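Local coordinates for protein ribonucleoside triphosphate reductase (Lactobacillus leichmannii, PDB 1L1L) that reduces ribonucleoside triphosphates to deoxyribonucleoside triphosphates with a vitamin B12 cofactor, acting as an allosterically regulated monomer, at residues A[25-33]-A[573-583]. Sequence-based numbering, arbitrary orientation.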
loop_
_atom_site.group_PDB
_atom_site.type_symbol
_atom_site.label_atom_id
_atom_site.label_comp_id
_atom_site.label_asym_id
_atom_site.label_seq_id
_atom_site.Cartn_x
_atom_site.Cartn_y
_atom_site.Cartn_z
ATOM N N LYS A 25 14.071 -10.902 14.570
ATOM C CA LYS A 25 13.668 -11.159 15.950
ATOM C C LYS A 25 12.150 -11.086 16.137
ATOM O O LYS A 25 11.608 -11.734 17.029
ATOM C CB LYS A 25 14.360 -10.177 16.901
ATOM C CG LYS A 25 15.859 -10.435 17.086
ATOM C CD LYS A 25 16.120 -11.774 17.754
ATOM C CE LYS A 25 17.614 -12.075 17.831
ATOM N NZ LYS A 25 18.329 -11.106 18.712
ATOM N N LEU A 26 11.464 -10.321 15.287
ATOM C CA LEU A 26 10.001 -10.186 15.382
ATOM C C LEU A 26 9.331 -10.934 14.230
ATOM O O LEU A 26 8.104 -10.984 14.137
ATOM C CB LEU A 26 9.575 -8.706 15.285
ATOM C CG LEU A 26 10.371 -7.587 15.957
ATOM C CD1 LEU A 26 9.747 -6.231 15.629
ATOM C CD2 LEU A 26 10.377 -7.794 17.441
ATOM N N GLY A 27 10.150 -11.513 13.355
ATOM C CA GLY A 27 9.644 -12.211 12.185
ATOM C C GLY A 27 8.555 -13.262 12.287
ATOM O O GLY A 27 7.463 -13.088 11.749
ATOM N N TRP A 28 8.843 -14.373 12.956
ATOM C CA TRP A 28 7.857 -15.437 13.055
ATOM C C TRP A 28 6.557 -14.988 13.681
ATOM O O TRP A 28 5.474 -15.349 13.216
ATOM C CB TRP A 28 8.403 -16.605 13.862
ATOM C CG TRP A 28 7.484 -17.748 13.856
ATOM C CD1 TRP A 28 7.326 -18.668 12.862
ATOM C CD2 TRP A 28 6.550 -18.093 14.879
ATOM N NE1 TRP A 28 6.349 -19.566 13.204
ATOM C CE2 TRP A 28 5.858 -19.239 14.441
ATOM C CE3 TRP A 28 6.230 -17.544 16.128
ATOM C CZ2 TRP A 28 4.864 -19.849 15.204
ATOM C CZ3 TRP A 28 5.245 -18.148 16.886
ATOM C CH2 TRP A 28 4.572 -19.292 16.420
ATOM N N VAL A 29 6.659 -14.222 14.755
ATOM C CA VAL A 29 5.469 -13.741 15.428
ATOM C C VAL A 29 4.615 -12.926 14.454
ATOM O O VAL A 29 3.397 -13.121 14.362
ATOM C CB VAL A 29 5.853 -12.866 16.638
ATOM C CG1 VAL A 29 4.612 -12.285 17.262
ATOM C CG2 VAL A 29 6.628 -13.695 17.651
ATOM N N THR A 30 5.263 -12.014 13.735
ATOM C CA THR A 30 4.574 -11.167 12.768
ATOM C C THR A 30 3.882 -12.018 11.716
ATOM O O THR A 30 2.752 -11.749 11.331
ATOM C CB THR A 30 5.554 -10.201 12.067
ATOM O OG1 THR A 30 6.091 -9.291 13.033
ATOM C CG2 THR A 30 4.834 -9.402 10.974
ATOM N N TYR A 31 4.560 -13.066 11.259
ATOM C CA TYR A 31 3.964 -13.935 10.264
ATOM C C TYR A 31 2.694 -14.611 10.786
ATOM O O TYR A 31 1.663 -14.616 10.112
ATOM C CB TYR A 31 4.971 -15.010 9.822
ATOM C CG TYR A 31 4.285 -16.239 9.285
ATOM C CD1 TYR A 31 3.520 -16.186 8.114
ATOM C CD2 TYR A 31 4.329 -17.448 9.991
ATOM C CE1 TYR A 31 2.810 -17.314 7.660
ATOM C CE2 TYR A 31 3.622 -18.568 9.547
ATOM C CZ TYR A 31 2.871 -18.496 8.390
ATOM O OH TYR A 31 2.175 -19.609 7.971
ATOM N N LYS A 32 2.776 -15.176 11.987
ATOM C CA LYS A 32 1.656 -15.881 12.593
ATOM C C LYS A 32 0.387 -15.078 12.793
ATOM O O LYS A 32 -0.715 -15.597 12.651
ATOM C CB LYS A 32 2.075 -16.465 13.945
ATOM C CG LYS A 32 3.065 -17.592 13.820
ATOM C CD LYS A 32 2.464 -18.771 13.050
ATOM C CE LYS A 32 1.400 -19.488 13.859
ATOM N NZ LYS A 32 0.941 -20.714 13.164
ATOM N N ARG A 33 0.536 -13.808 13.138
ATOM C CA ARG A 33 -0.636 -12.991 13.365
ATOM C C ARG A 33 -0.990 -12.119 12.166
ATOM O O ARG A 33 -1.890 -11.291 12.264
ATOM C CB ARG A 33 -0.413 -12.124 14.606
ATOM C CG ARG A 33 0.729 -11.140 14.457
ATOM C CD ARG A 33 1.013 -10.403 15.763
ATOM N NE ARG A 33 -0.196 -9.804 16.331
ATOM C CZ ARG A 33 -0.190 -8.776 17.175
ATOM N NH1 ARG A 33 0.961 -8.227 17.546
ATOM N NH2 ARG A 33 -1.336 -8.298 17.644
ATOM N N GLN A 573 12.287 -3.495 21.160
ATOM C CA GLN A 573 11.104 -3.208 20.367
ATOM C C GLN A 573 9.910 -3.872 21.014
ATOM O O GLN A 573 9.956 -5.053 21.343
ATOM C CB GLN A 573 11.277 -3.685 18.928
ATOM C CG GLN A 573 12.256 -2.826 18.150
ATOM C CD GLN A 573 11.918 -2.749 16.675
ATOM O OE1 GLN A 573 10.794 -2.415 16.305
ATOM N NE2 GLN A 573 12.897 -3.052 15.824
ATOM N N ARG A 574 8.852 -3.092 21.222
ATOM C CA ARG A 574 7.634 -3.592 21.845
ATOM C C ARG A 574 6.544 -3.918 20.832
ATOM O O ARG A 574 6.182 -3.083 19.994
ATOM C CB ARG A 574 7.083 -2.564 22.844
ATOM C CG ARG A 574 7.968 -2.331 24.047
ATOM C CD ARG A 574 7.300 -1.391 25.049
ATOM N NE ARG A 574 8.022 -1.382 26.310
ATOM C CZ ARG A 574 9.169 -0.748 26.505
ATOM N NH1 ARG A 574 9.721 -0.056 25.521
ATOM N NH2 ARG A 574 9.776 -0.828 27.682
ATOM N N ILE A 575 6.016 -5.132 20.924
ATOM C CA ILE A 575 4.943 -5.585 20.055
ATOM C C ILE A 575 3.718 -5.756 20.937
ATOM O O ILE A 575 3.783 -6.411 21.977
ATOM C CB ILE A 575 5.300 -6.926 19.398
ATOM C CG1 ILE A 575 6.656 -6.803 18.712
ATOM C CG2 ILE A 575 4.227 -7.324 18.404
ATOM C CD1 ILE A 575 6.741 -5.628 17.742
ATOM N N ARG A 576 2.604 -5.155 20.530
ATOM C CA ARG A 576 1.378 -5.222 21.308
ATOM C C ARG A 576 0.455 -6.353 20.880
ATOM O O ARG A 576 0.210 -6.558 19.680
ATOM C CB ARG A 576 0.659 -3.866 21.232
ATOM C CG ARG A 576 1.630 -2.726 21.525
ATOM C CD ARG A 576 0.962 -1.467 22.048
ATOM N NE ARG A 576 -0.101 -0.995 21.172
ATOM C CZ ARG A 576 -0.711 0.177 21.319
ATOM N NH1 ARG A 576 -1.680 0.538 20.480
ATOM N NH2 ARG A 576 -0.339 0.999 22.295
ATOM N N PHE A 577 -0.045 -7.081 21.878
ATOM C CA PHE A 577 -0.938 -8.215 21.681
ATOM C C PHE A 577 -2.192 -8.085 22.527
ATOM O O PHE A 577 -2.149 -7.552 23.633
ATOM C CB PHE A 577 -0.280 -9.538 22.129
ATOM C CG PHE A 577 0.935 -9.930 21.344
ATOM C CD1 PHE A 577 2.181 -9.388 21.641
ATOM C CD2 PHE A 577 0.825 -10.833 20.288
ATOM C CE1 PHE A 577 3.308 -9.731 20.897
ATOM C CE2 PHE A 577 1.944 -11.185 19.536
ATOM C CZ PHE A 577 3.188 -10.634 19.837
ATOM N N GLN A 578 -3.297 -8.612 22.014
ATOM C CA GLN A 578 -4.542 -8.646 22.766
ATOM C C GLN A 578 -4.226 -9.620 23.901
ATOM O O GLN A 578 -3.518 -10.609 23.694
ATOM C CB GLN A 578 -5.676 -9.202 21.901
ATOM C CG GLN A 578 -6.696 -8.150 21.454
ATOM C CD GLN A 578 -7.579 -8.613 20.298
ATOM O OE1 GLN A 578 -8.621 -8.011 20.020
ATOM N NE2 GLN A 578 -7.156 -9.668 19.608
ATOM N N ASP A 579 -4.726 -9.335 25.099
ATOM C CA ASP A 579 -4.474 -10.198 26.246
ATOM C C ASP A 579 -4.914 -11.647 26.034
ATOM O O ASP A 579 -4.461 -12.536 26.744
ATOM C CB ASP A 579 -5.161 -9.638 27.495
ATOM C CG ASP A 579 -4.450 -8.428 28.064
ATOM O OD1 ASP A 579 -4.916 -7.915 29.101
ATOM O OD2 ASP A 579 -3.429 -7.987 27.493
ATOM N N SER A 580 -5.785 -11.885 25.060
ATOM C CA SER A 580 -6.274 -13.240 24.777
ATOM C C SER A 580 -5.484 -13.957 23.684
ATOM O O SER A 580 -5.690 -15.148 23.447
ATOM C CB SER A 580 -7.742 -13.198 24.344
ATOM O OG SER A 580 -8.579 -12.788 25.405
ATOM N N ASP A 581 -4.581 -13.240 23.025
ATOM C CA ASP A 581 -3.815 -13.819 21.935
ATOM C C ASP A 581 -3.130 -15.139 22.287
ATOM O O ASP A 581 -2.406 -15.239 23.276
ATOM C CB ASP A 581 -2.781 -12.818 21.426
ATOM C CG ASP A 581 -2.214 -13.211 20.085
ATOM O OD1 ASP A 581 -2.195 -12.352 19.172
ATOM O OD2 ASP A 581 -1.786 -14.380 19.942
ATOM N N PRO A 582 -3.359 -16.175 21.466
ATOM C CA PRO A 582 -2.786 -17.517 21.643
ATOM C C PRO A 582 -1.262 -17.549 21.776
ATOM O O PRO A 582 -0.706 -18.433 22.435
ATOM C CB PRO A 582 -3.259 -18.258 20.394
ATOM C CG PRO A 582 -4.586 -17.639 20.129
ATOM C CD PRO A 582 -4.307 -16.159 20.337
ATOM N N LEU A 583 -0.589 -16.587 21.153
ATOM C CA LEU A 583 0.865 -16.514 21.195
ATOM C C LEU A 583 1.493 -16.099 22.530
ATOM O O LEU A 583 2.645 -16.424 22.796
ATOM C CB LEU A 583 1.367 -15.555 20.108
ATOM C CG LEU A 583 1.078 -15.947 18.660
ATOM C CD1 LEU A 583 1.569 -14.845 17.722
ATOM C CD2 LEU A 583 1.770 -17.286 18.348
#
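Val-29 of the short helix 27-32 meets Leu-583, just beyond strand 570-578, an inner strand of a four-stranded antiparallel sheet. The contact lays helix 27-32, part of the ribonucleotide reductase alpha family region, across one side of a sheet built from chain more than 500 residues later, about 22 Å (centre to centre) from the middle of the chain. An apolar core is flanked by an exposed side formed by Arg-33. The tight part is apolar. CG1 of Val-29, anti to the backbone N (chi1 176°), reaches the edge of the Phe-577 ring, 3.4 Å from CZ, and also touches Leu-583 CD1. The other methyl of that leucine, CD2, lies 3.9 Å from Trp-28 CZ3 and equally near CH2, while helix 709-719 closes over the same group, its Phe-713 touching both Lys-32 and Leu-583. Leu-583 is itself held at the turn into the next helix, where its N donates to Asp-581 OD2 in a nearly straight capping bond of 2.8 Å. Just before the helix, Leu-26 CD1 packs on Ile-575 CD1 at 3.7 Å, and Phe-608 of strand 603-611 touches both residues.

On the solvent side Arg-33, just past the helix, adds a polar grip to the packing. Its chain, bent at chi3 (-52°), lays the guanidinium almost flat on one face of Phe-577, the planes 13° apart, as an off-centre cation-pi stack; at the guanidinium edge NH1 meets Ile-575 CG2. Asp-581 OD1, well out of the guanidinium plane, probably adds only weak, undirected attraction. Two bent hydrogen bonds converge on Arg-576 O: NH2 donates in the carbonyl plane at 3.1 Å, the more bent, and NH1 from above that plane at 2.8 Å.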